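Local coordinates for BREX protein BrxA (Magnetospirillum magneticum, PDB 3BHW) that probably serves in a type 1 BREX defence system that protects the bacterium by preventing replication of double-stranded DNA phage without degrading the phage DNA, at residues A[27-32]-A[73-78]; A[97-102]-A[190-195]; A[123-128]-A[153-158]. All blocks are in the same frame, centred on the assembly; numbering follows the deposited sequence.

Interaction 1: residues A[27-32]-A[73-78]; sequences GLLLEG and ELWQMV
The indole NE1 of Trp75, whose ring lies against Leu29 and Leu30, donates a hydrogen bond to the backbone O of Leu67 at the end of helix 57-67. This bond fixes the indole N-H, and the ring bridges from helix 72-80 to helix 19-31 in the all-helical fold of BrxA, a family placed in the helix-turn-helix clan. Here the last turn of helix 19-31 meets helix 72-80 in a roughly antiparallel sense: the axes of 27-31 and 73-78 come within 9.1 Å at an angle of 138°.

Leu29 and Trp75 form a CH-pi contact. Leu29 CB lies over one face of the indole, 3.8 Å from the centroid of the six-membered ring of Trp75 and 18° from its normal, displaced toward the rim. Farther along the same leucine, Leu29 CD1 comes to 4.1 Å from Trp75 NE1, and the backbone joins in through Leu29 O, 3.6 Å from Trp75 CZ3.

Leu30 approaches the same indole from another direction. Its CD2 lies at the ring edge, close to the plane, 3.8 Å from Trp75 CE3, so face and edge are taken by consecutive residues of one helix. The Trp75 side chain leaves its helix with CG anti to the carbonyl carbon (chi1 -51°), which brings the ring across to Leu29. No hydrogen bond joins the two segments. The other branch of Leu30 turns away from the indole toward the backbone of the facing helix, where its CD1 rests 3.5 Å from Gln76 CA.

Interaction 2: residues A[97-102]-A[190-195]; sequences HSTLLG and EQYVIR
Van der Waals contact between Tyr192 and the first turn of helix 99-112 makes up the direct meeting of the two segments. The phenol is extended from its helix, with CG anti to the backbone N (chi1 177°), and its far end reaches between Thr99 and Gly102. Tyr192 OH lies 3.6 Å from the methyl CG2 of Thr99, whose side chain runs at about a right angle to that of the tyrosine. The same hydroxyl is 3.5 Å from Gly102 C, an approach close to bare backbone because Gly102 has no side chain. Thr99 O is near as well, 3.4 Å from Tyr192 OH, but is not hydrogen-bonded to it.

Both segments are helix starts: Ser98 and Glu190 occupy the N-cap positions of helices 99-112 and 191-197 in this all-helical BrxA fold. Ser98 OG accepts from Leu101 N at 3.0 Å in a nearly straight bond (168°), a side-chain N-cap bond in the same turn that Tyr192 meets.

Polar links between the two regions run through neighbouring residues. Tyr192 OH is hydrogen-bonded to Asp103 OD1, one residue beyond Gly102. Salt bridges pair Glu190 OE2 with Lys96 NZ and Arg195 NE with Asp106 OD1.

Interaction 3: residues A[123-128]-A[153-158]; sequences KMWDQY and CVYRIL
Trp125 is met in two ways by consecutive residues of helix 145-161: Val154 lies over a face of its indole, while Tyr155 reaches its CB with a ring edge. Val154 CB sits 4.2 Å above the indole plane, displaced toward the rim, and both methyls are directed at the outer part of the six-membered ring. Val154 CG2 comes to 3.7 Å from Trp125 CH2, and Val154 CG1 to 3.8 Å from Trp125 CZ3. With CG anti to the backbone N (chi1 171°), the indole stretches away from helix 122-135, which places the face of its six-membered ring against the valine methyls.

Tyr155 is turned differently. Its ring presents CE1 to the root of the tryptophan side chain, with Trp125 CB near the plane of the phenol and 3.7 Å from Tyr155 CE1. The hydroxyl passes the same atom, Tyr155 OH being 3.9 Å from Trp125 CB, and finds its hydrogen-bond partner in Leu120 O just before helix 122-135. Arg122 adds a cation-pi contact to the Tyr155 ring.

This is a helix-to-helix contact in the interior of the BrxA fold, and helix 99-112 also takes part: Phe104 meets the Trp125 indole edge-to-face and touches Val154. All three residues that meet are buried, and no hydrogen bond crosses between the segments. Cohesion between Trp125, Val154 and Tyr155 therefore rests on dispersion and the exclusion of water, while the directional bond of the tyrosine is made to the backbone of Leu120.

In the fold
The three contacts are spread along a single all-helical chain, with interactions 1 and 3 on opposite sides of its centre and their own centres 29 Å apart. Interaction 1 closes before the others open and touches neither; its nearest atoms are about 7 Å from those of interaction 2. Interactions 2 and 3, by contrast, are joined directly. Helices 99-112 and 122-135 are consecutive, and a probable hydrogen bond of 2.6 Å links Leu100 O with Tyr128 OH, while Leu100 CD2 packs 4.0 Å from Trp125 CH2. In sequence, interaction 3 is nested within the loop closed by 97-102 and 190-195.

Interaction 1: residues A[27-32]-A[73-78]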
loop_
_atom_site.group_PDB
_atom_site.type_symbol
_atom_site.label_atom_id
_atom_site.label_comp_id
_atom_site.label_asym_id
_atom_site.label_seq_id
_atom_site.Cartn_x
_atom_site.Cartn_y
_atom_site.Cartn_z
ATOM N N GLY A 27 14.757 -2.623 -7.378
ATOM C CA GLY A 27 16.089 -2.830 -7.965
ATOM C C GLY A 27 17.121 -1.820 -7.491
ATOM O O GLY A 27 18.225 -2.193 -7.095
ATOM N N LEU A 28 16.747 -0.547 -7.542
ATOM C CA LEU A 28 17.623 0.535 -7.132
ATOM C C LEU A 28 17.942 0.439 -5.665
ATOM O O LEU A 28 19.052 0.789 -5.245
ATOM C CB LEU A 28 16.997 1.889 -7.424
ATOM C CG LEU A 28 17.112 2.331 -8.884
ATOM C CD1 LEU A 28 16.028 3.352 -9.190
ATOM C CD2 LEU A 28 18.496 2.905 -9.124
ATOM N N LEU A 29 16.970 -0.011 -4.868
ATOM C CA LEU A 29 17.221 -0.174 -3.436
ATOM C C LEU A 29 18.220 -1.318 -3.213
ATOM O O LEU A 29 19.115 -1.220 -2.367
ATOM C CB LEU A 29 15.922 -0.396 -2.658
ATOM C CG LEU A 29 15.110 0.912 -2.519
ATOM C CD1 LEU A 29 13.693 0.645 -1.988
ATOM C CD2 LEU A 29 15.838 1.907 -1.643
ATOM N N LEU A 30 18.083 -2.391 -3.996
ATOM C CA LEU A 30 18.957 -3.552 -3.858
ATOM C C LEU A 30 20.357 -3.312 -4.418
ATOM O O LEU A 30 21.314 -3.948 -3.978
ATOM C CB LEU A 30 18.334 -4.776 -4.518
ATOM C CG LEU A 30 17.130 -5.333 -3.760
ATOM C CD1 LEU A 30 16.263 -6.304 -4.619
ATOM C CD2 LEU A 30 17.582 -5.927 -2.414
ATOM N N GLU A 31 20.489 -2.411 -5.399
ATOM C CA GLU A 31 21.818 -2.113 -5.967
ATOM C C GLU A 31 22.604 -1.239 -5.026
ATOM O O GLU A 31 23.785 -1.491 -4.751
ATOM C CB GLU A 31 21.735 -1.504 -7.383
ATOM C CG GLU A 31 21.473 -0.006 -7.497
ATOM C CD GLU A 31 21.480 0.467 -8.964
ATOM O OE1 GLU A 31 20.565 0.091 -9.738
ATOM O OE2 GLU A 31 22.415 1.200 -9.351
ATOM N N GLY A 32 21.930 -0.209 -4.532
ATOM C CA GLY A 32 22.484 0.699 -3.565
ATOM C C GLY A 32 22.975 1.900 -4.345
ATOM O O GLY A 32 23.961 1.802 -5.077
ATOM N N GLU A 73 15.065 -8.223 2.000
ATOM C CA GLU A 73 14.422 -9.480 1.695
ATOM C C GLU A 73 13.129 -9.202 0.915
ATOM O O GLU A 73 12.797 -9.868 -0.083
ATOM C CB GLU A 73 14.158 -10.227 3.016
ATOM C CG GLU A 73 15.432 -10.466 3.890
ATOM C CD GLU A 73 16.050 -9.210 4.573
ATOM O OE1 GLU A 73 15.332 -8.265 4.991
ATOM O OE2 GLU A 73 17.295 -9.186 4.706
ATOM N N LEU A 74 12.399 -8.214 1.403
ATOM C CA LEU A 74 11.143 -7.839 0.777
ATOM C C LEU A 74 11.362 -7.045 -0.517
ATOM O O LEU A 74 10.613 -7.194 -1.454
ATOM C CB LEU A 74 10.286 -7.062 1.744
ATOM C CG LEU A 74 8.946 -6.632 1.160
ATOM C CD1 LEU A 74 7.982 -6.532 2.272
ATOM C CD2 LEU A 74 9.151 -5.282 0.481
ATOM N N TRP A 75 12.357 -6.169 -0.558
ATOM C CA TRP A 75 12.743 -5.562 -1.838
ATOM C C TRP A 75 13.024 -6.640 -2.890
ATOM O O TRP A 75 12.606 -6.498 -4.035
ATOM C CB TRP A 75 13.969 -4.660 -1.703
ATOM C CG TRP A 75 13.903 -3.647 -0.643
ATOM C CD1 TRP A 75 12.788 -3.120 -0.043
ATOM C CD2 TRP A 75 15.017 -2.990 -0.067
ATOM N NE1 TRP A 75 13.149 -2.166 0.877
ATOM C CE2 TRP A 75 14.520 -2.091 0.905
ATOM C CE3 TRP A 75 16.399 -3.061 -0.276
ATOM C CZ2 TRP A 75 15.365 -1.259 1.655
ATOM C CZ3 TRP A 75 17.231 -2.267 0.498
ATOM C CH2 TRP A 75 16.712 -1.382 1.448
ATOM N N GLN A 76 13.682 -7.726 -2.496
ATOM C CA GLN A 76 14.032 -8.774 -3.456
ATOM C C GLN A 76 12.752 -9.468 -3.972
ATOM O O GLN A 76 12.658 -9.814 -5.139
ATOM C CB GLN A 76 15.004 -9.766 -2.805
ATOM C CG GLN A 76 15.742 -10.662 -3.786
ATOM C CD GLN A 76 17.144 -10.161 -4.162
ATOM O OE1 GLN A 76 17.543 -10.249 -5.320
ATOM N NE2 GLN A 76 17.890 -9.645 -3.187
ATOM N N MET A 77 11.765 -9.629 -3.090
ATOM C CA MET A 77 10.452 -10.148 -3.461
ATOM C C MET A 77 9.728 -9.258 -4.465
ATOM O O MET A 77 9.073 -9.754 -5.402
ATOM C CB MET A 77 9.566 -10.300 -2.220
ATOM C CG MET A 77 10.101 -11.273 -1.206
ATOM S SD MET A 77 9.007 -11.525 0.201
ATOM C CE MET A 77 7.551 -12.127 -0.624
ATOM N N VAL A 78 9.825 -7.953 -4.257
ATOM C CA VAL A 78 9.202 -6.981 -5.167
ATOM C C VAL A 78 9.881 -7.069 -6.521
ATOM O O VAL A 78 9.205 -7.194 -7.536
ATOM C CB VAL A 78 9.225 -5.534 -4.619
ATOM C CG1 VAL A 78 8.605 -4.581 -5.640
ATOM C CG2 VAL A 78 8.438 -5.492 -3.350
#

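Interaction 2: residues A[97-102]-A[190-195]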
loop_
_atom_site.group_PDB
_atom_site.type_symbol
_atom_site.label_atom_id
_atom_site.label_comp_id
_atom_site.label_asym_id
_atom_site.label_seq_id
_atom_site.Cartn_x
_atom_site.Cartn_y
_atom_site.Cartn_z
ATOM N N HIS A 97 3.451 1.941 5.667
ATOM C CA HIS A 97 3.690 3.363 5.429
ATOM C C HIS A 97 2.453 4.205 5.765
ATOM O O HIS A 97 2.548 5.408 6.065
ATOM C CB HIS A 97 4.089 3.525 3.945
ATOM C CG HIS A 97 4.242 4.939 3.507
ATOM N ND1 HIS A 97 3.201 5.637 2.931
ATOM C CD2 HIS A 97 5.311 5.767 3.490
ATOM C CE1 HIS A 97 3.611 6.856 2.632
ATOM N NE2 HIS A 97 4.883 6.964 2.968
ATOM N N SER A 98 1.278 3.597 5.692
ATOM C CA SER A 98 0.011 4.343 5.850
ATOM C C SER A 98 -0.995 3.818 6.898
ATOM O O SER A 98 -1.739 2.902 6.638
ATOM C CB SER A 98 -0.686 4.526 4.518
ATOM O OG SER A 98 -1.992 5.091 4.668
ATOM N N THR A 99 -1.036 4.445 8.076
ATOM C CA THR A 99 -2.063 4.123 9.073
ATOM C C THR A 99 -3.468 4.353 8.514
ATOM O O THR A 99 -4.402 3.694 8.926
ATOM C CB THR A 99 -1.778 4.905 10.393
ATOM O OG1 THR A 99 -0.434 4.590 10.815
ATOM C CG2 THR A 99 -2.753 4.510 11.490
ATOM N N LEU A 100 -3.637 5.323 7.607
ATOM C CA LEU A 100 -4.940 5.573 7.039
ATOM C C LEU A 100 -5.449 4.339 6.264
ATOM O O LEU A 100 -6.630 3.941 6.402
ATOM C CB LEU A 100 -4.927 6.828 6.150
ATOM C CG LEU A 100 -6.250 7.193 5.502
ATOM C CD1 LEU A 100 -7.140 7.863 6.504
ATOM C CD2 LEU A 100 -5.930 8.089 4.280
ATOM N N LEU A 101 -4.571 3.746 5.449
ATOM C CA LEU A 101 -4.882 2.488 4.740
ATOM C C LEU A 101 -5.042 1.321 5.721
ATOM O O LEU A 101 -6.044 0.613 5.721
ATOM C CB LEU A 101 -3.819 2.155 3.704
ATOM C CG LEU A 101 -4.040 0.818 2.976
ATOM C CD1 LEU A 101 -5.317 0.798 2.094
ATOM C CD2 LEU A 101 -2.807 0.559 2.116
ATOM N N GLY A 102 -4.046 1.119 6.578
ATOM C CA GLY A 102 -4.097 -0.009 7.513
ATOM C C GLY A 102 -5.364 -0.033 8.375
ATOM O O GLY A 102 -6.007 -1.094 8.496
ATOM N N GLU A 190 6.292 -7.723 12.193
ATOM C CA GLU A 190 5.432 -6.697 11.681
ATOM C C GLU A 190 3.996 -6.893 12.119
ATOM O O GLU A 190 3.101 -7.099 11.305
ATOM C CB GLU A 190 5.543 -6.567 10.171
ATOM C CG GLU A 190 6.927 -6.269 9.625
ATOM C CD GLU A 190 7.375 -4.845 9.839
ATOM O OE1 GLU A 190 6.616 -4.051 10.451
ATOM O OE2 GLU A 190 8.486 -4.505 9.350
ATOM N N GLN A 191 3.783 -6.782 13.430
ATOM C CA GLN A 191 2.482 -6.978 14.047
ATOM C C GLN A 191 1.374 -6.218 13.342
ATOM O O GLN A 191 0.296 -6.772 13.039
ATOM C CB GLN A 191 2.443 -6.615 15.552
ATOM C CG GLN A 191 3.745 -6.947 16.363
ATOM C CD GLN A 191 4.246 -8.372 16.290
ATOM O OE1 GLN A 191 3.464 -9.339 16.141
ATOM N NE2 GLN A 191 5.565 -8.543 16.472
ATOM N N TYR A 192 1.636 -4.948 13.083
ATOM C CA TYR A 192 0.557 -4.101 12.589
ATOM C C TYR A 192 0.218 -4.483 11.184
ATOM O O TYR A 192 -0.972 -4.625 10.863
ATOM C CB TYR A 192 0.937 -2.622 12.668
ATOM C CG TYR A 192 -0.100 -1.648 12.106
ATOM C CD1 TYR A 192 -1.213 -1.317 12.872
ATOM C CD2 TYR A 192 0.071 -1.034 10.841
ATOM C CE1 TYR A 192 -2.189 -0.387 12.385
ATOM C CE2 TYR A 192 -0.903 -0.149 10.329
ATOM C CZ TYR A 192 -2.023 0.164 11.115
ATOM O OH TYR A 192 -2.963 1.064 10.602
ATOM N N VAL A 193 1.236 -4.631 10.321
ATOM C CA VAL A 193 0.944 -5.072 8.922
ATOM C C VAL A 193 0.215 -6.436 8.896
ATOM O O VAL A 193 -0.794 -6.606 8.197
ATOM C CB VAL A 193 2.189 -5.019 8.081
ATOM C CG1 VAL A 193 1.893 -5.502 6.678
ATOM C CG2 VAL A 193 2.794 -3.579 8.152
ATOM N N ILE A 194 0.673 -7.340 9.745
ATOM C CA ILE A 194 0.071 -8.660 9.826
ATOM C C ILE A 194 -1.423 -8.582 10.070
ATOM O O ILE A 194 -2.197 -9.246 9.383
ATOM C CB ILE A 194 0.782 -9.556 10.828
ATOM C CG1 ILE A 194 2.206 -9.886 10.306
ATOM C CG2 ILE A 194 -0.059 -10.828 11.153
ATOM C CD1 ILE A 194 3.176 -10.546 11.291
ATOM N N ARG A 195 -1.800 -7.801 11.077
ATOM C CA ARG A 195 -3.196 -7.636 11.477
ATOM C C ARG A 195 -4.070 -7.050 10.369
ATOM O O ARG A 195 -5.251 -7.414 10.231
ATOM C CB ARG A 195 -3.255 -6.728 12.719
ATOM C CG ARG A 195 -4.515 -6.784 13.464
ATOM C CD ARG A 195 -4.694 -5.445 14.295
ATOM N NE ARG A 195 -5.919 -5.464 15.079
ATOM C CZ ARG A 195 -6.092 -6.250 16.131
ATOM N NH1 ARG A 195 -5.103 -7.060 16.502
ATOM N NH2 ARG A 195 -7.233 -6.214 16.826
#

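Interaction 3: residues A[123-128]-A[153-158]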
loop_
_atom_site.group_PDB
_atom_site.type_symbol
_atom_site.label_atom_id
_atom_site.label_comp_id
_atom_site.label_asym_id
_atom_site.label_seq_id
_atom_site.Cartn_x
_atom_site.Cartn_y
_atom_site.Cartn_z
ATOM N N LYS A 123 -19.727 4.980 0.539
ATOM C CA LYS A 123 -20.194 5.608 1.795
ATOM C C LYS A 123 -19.398 5.114 3.020
ATOM O O LYS A 123 -19.273 5.840 4.004
ATOM C CB LYS A 123 -21.684 5.371 2.058
ATOM C CG LYS A 123 -22.117 3.904 1.936
ATOM C CD LYS A 123 -22.957 3.410 3.106
ATOM C CE LYS A 123 -24.446 3.429 2.761
ATOM N NZ LYS A 123 -25.121 4.676 3.197
ATOM N N MET A 124 -18.880 3.886 2.944
ATOM C CA MET A 124 -18.094 3.275 4.040
ATOM C C MET A 124 -16.741 3.949 4.182
ATOM O O MET A 124 -16.234 4.095 5.288
ATOM C CB MET A 124 -17.934 1.766 3.805
ATOM C CG MET A 124 -19.269 1.103 3.629
ATOM S SD MET A 124 -19.254 -0.466 4.459
ATOM C CE MET A 124 -19.543 0.027 6.176
ATOM N N TRP A 125 -16.157 4.332 3.049
ATOM C CA TRP A 125 -14.930 5.111 3.075
ATOM C C TRP A 125 -15.200 6.505 3.625
ATOM O O TRP A 125 -14.482 6.954 4.475
ATOM C CB TRP A 125 -14.279 5.193 1.704
ATOM C CG TRP A 125 -13.156 6.142 1.671
ATOM C CD1 TRP A 125 -13.203 7.414 1.200
ATOM C CD2 TRP A 125 -11.819 5.951 2.173
ATOM N NE1 TRP A 125 -11.982 8.030 1.355
ATOM C CE2 TRP A 125 -11.110 7.148 1.934
ATOM C CE3 TRP A 125 -11.141 4.883 2.768
ATOM C CZ2 TRP A 125 -9.787 7.312 2.288
ATOM C CZ3 TRP A 125 -9.787 5.061 3.105
ATOM C CH2 TRP A 125 -9.138 6.269 2.861
ATOM N N ASP A 126 -16.266 7.133 3.129
ATOM C CA ASP A 126 -16.706 8.438 3.572
ATOM C C ASP A 126 -16.868 8.507 5.083
ATOM O O ASP A 126 -16.355 9.417 5.725
ATOM C CB ASP A 126 -18.056 8.731 2.917
ATOM C CG ASP A 126 -17.922 9.473 1.612
ATOM O OD1 ASP A 126 -16.859 9.396 0.955
ATOM O OD2 ASP A 126 -18.910 10.141 1.233
ATOM N N GLN A 127 -17.586 7.537 5.640
ATOM C CA GLN A 127 -17.922 7.515 7.044
ATOM C C GLN A 127 -16.675 7.183 7.898
ATOM O O GLN A 127 -16.509 7.676 9.012
ATOM C CB GLN A 127 -19.094 6.554 7.287
ATOM C CG GLN A 127 -20.353 6.976 6.527
ATOM C CD GLN A 127 -21.395 5.866 6.361
ATOM O OE1 GLN A 127 -22.255 5.925 5.451
ATOM N NE2 GLN A 127 -21.377 4.891 7.273
ATOM N N TYR A 128 -15.777 6.410 7.332
ATOM C CA TYR A 128 -14.470 6.114 7.964
ATOM C C TYR A 128 -13.662 7.395 8.108
ATOM O O TYR A 128 -13.086 7.644 9.158
ATOM C CB TYR A 128 -13.723 5.025 7.145
ATOM C CG TYR A 128 -12.245 4.869 7.484
ATOM C CD1 TYR A 128 -11.834 4.223 8.658
ATOM C CD2 TYR A 128 -11.274 5.372 6.622
ATOM C CE1 TYR A 128 -10.477 4.067 8.958
ATOM C CE2 TYR A 128 -9.917 5.261 6.925
ATOM C CZ TYR A 128 -9.518 4.612 8.077
ATOM O OH TYR A 128 -8.183 4.492 8.415
ATOM N N CYS A 153 -7.716 6.199 -5.027
ATOM C CA CYS A 153 -6.457 5.483 -4.863
ATOM C C CYS A 153 -6.616 4.328 -3.905
ATOM O O CYS A 153 -6.132 3.265 -4.155
ATOM C CB CYS A 153 -5.353 6.412 -4.398
ATOM S SG CYS A 153 -3.794 5.563 -4.209
ATOM N N VAL A 154 -7.260 4.536 -2.771
ATOM C CA VAL A 154 -7.502 3.425 -1.853
ATOM C C VAL A 154 -8.274 2.290 -2.531
ATOM O O VAL A 154 -7.928 1.096 -2.383
ATOM C CB VAL A 154 -8.168 3.923 -0.582
ATOM C CG1 VAL A 154 -8.654 2.759 0.244
ATOM C CG2 VAL A 154 -7.147 4.705 0.219
ATOM N N TYR A 155 -9.339 2.612 -3.259
ATOM C CA TYR A 155 -10.083 1.527 -3.903
ATOM C C TYR A 155 -9.304 0.869 -5.020
ATOM O O TYR A 155 -9.439 -0.351 -5.253
ATOM C CB TYR A 155 -11.427 2.039 -4.407
ATOM C CG TYR A 155 -12.480 2.109 -3.304
ATOM C CD1 TYR A 155 -12.574 3.195 -2.405
ATOM C CD2 TYR A 155 -13.397 1.061 -3.163
ATOM C CE1 TYR A 155 -13.578 3.214 -1.399
ATOM C CE2 TYR A 155 -14.367 1.069 -2.167
ATOM C CZ TYR A 155 -14.457 2.141 -1.291
ATOM O OH TYR A 155 -15.453 2.068 -0.329
ATOM N N ARG A 156 -8.458 1.631 -5.723
ATOM C CA ARG A 156 -7.612 1.051 -6.767
ATOM C C ARG A 156 -6.623 0.022 -6.142
ATOM O O ARG A 156 -6.414 -1.096 -6.675
ATOM C CB ARG A 156 -6.822 2.151 -7.495
ATOM C CG ARG A 156 -6.118 1.715 -8.708
ATOM C CD ARG A 156 -5.870 2.890 -9.675
ATOM N NE ARG A 156 -4.901 3.843 -9.156
ATOM C CZ ARG A 156 -5.194 5.043 -8.652
ATOM N NH1 ARG A 156 -4.215 5.799 -8.197
ATOM N NH2 ARG A 156 -6.449 5.484 -8.576
ATOM N N ILE A 157 -6.032 0.367 -4.997
ATOM C CA ILE A 157 -5.157 -0.552 -4.272
ATOM C C ILE A 157 -5.888 -1.853 -3.972
ATOM O O ILE A 157 -5.336 -2.935 -4.141
ATOM C CB ILE A 157 -4.672 0.089 -2.952
ATOM C CG1 ILE A 157 -3.558 1.066 -3.258
ATOM C CG2 ILE A 157 -4.011 -0.954 -2.086
ATOM C CD1 ILE A 157 -3.224 1.989 -2.119
ATOM N N LEU A 158 -7.129 -1.725 -3.540
ATOM C CA LEU A 158 -7.910 -2.884 -3.158
ATOM C C LEU A 158 -8.279 -3.708 -4.375
ATOM O O LEU A 158 -8.349 -4.933 -4.282
ATOM C CB LEU A 158 -9.131 -2.446 -2.364
ATOM C CG LEU A 158 -8.849 -1.808 -0.987
ATOM C CD1 LEU A 158 -10.173 -1.564 -0.350
ATOM C CD2 LEU A 158 -7.952 -2.647 -0.046
#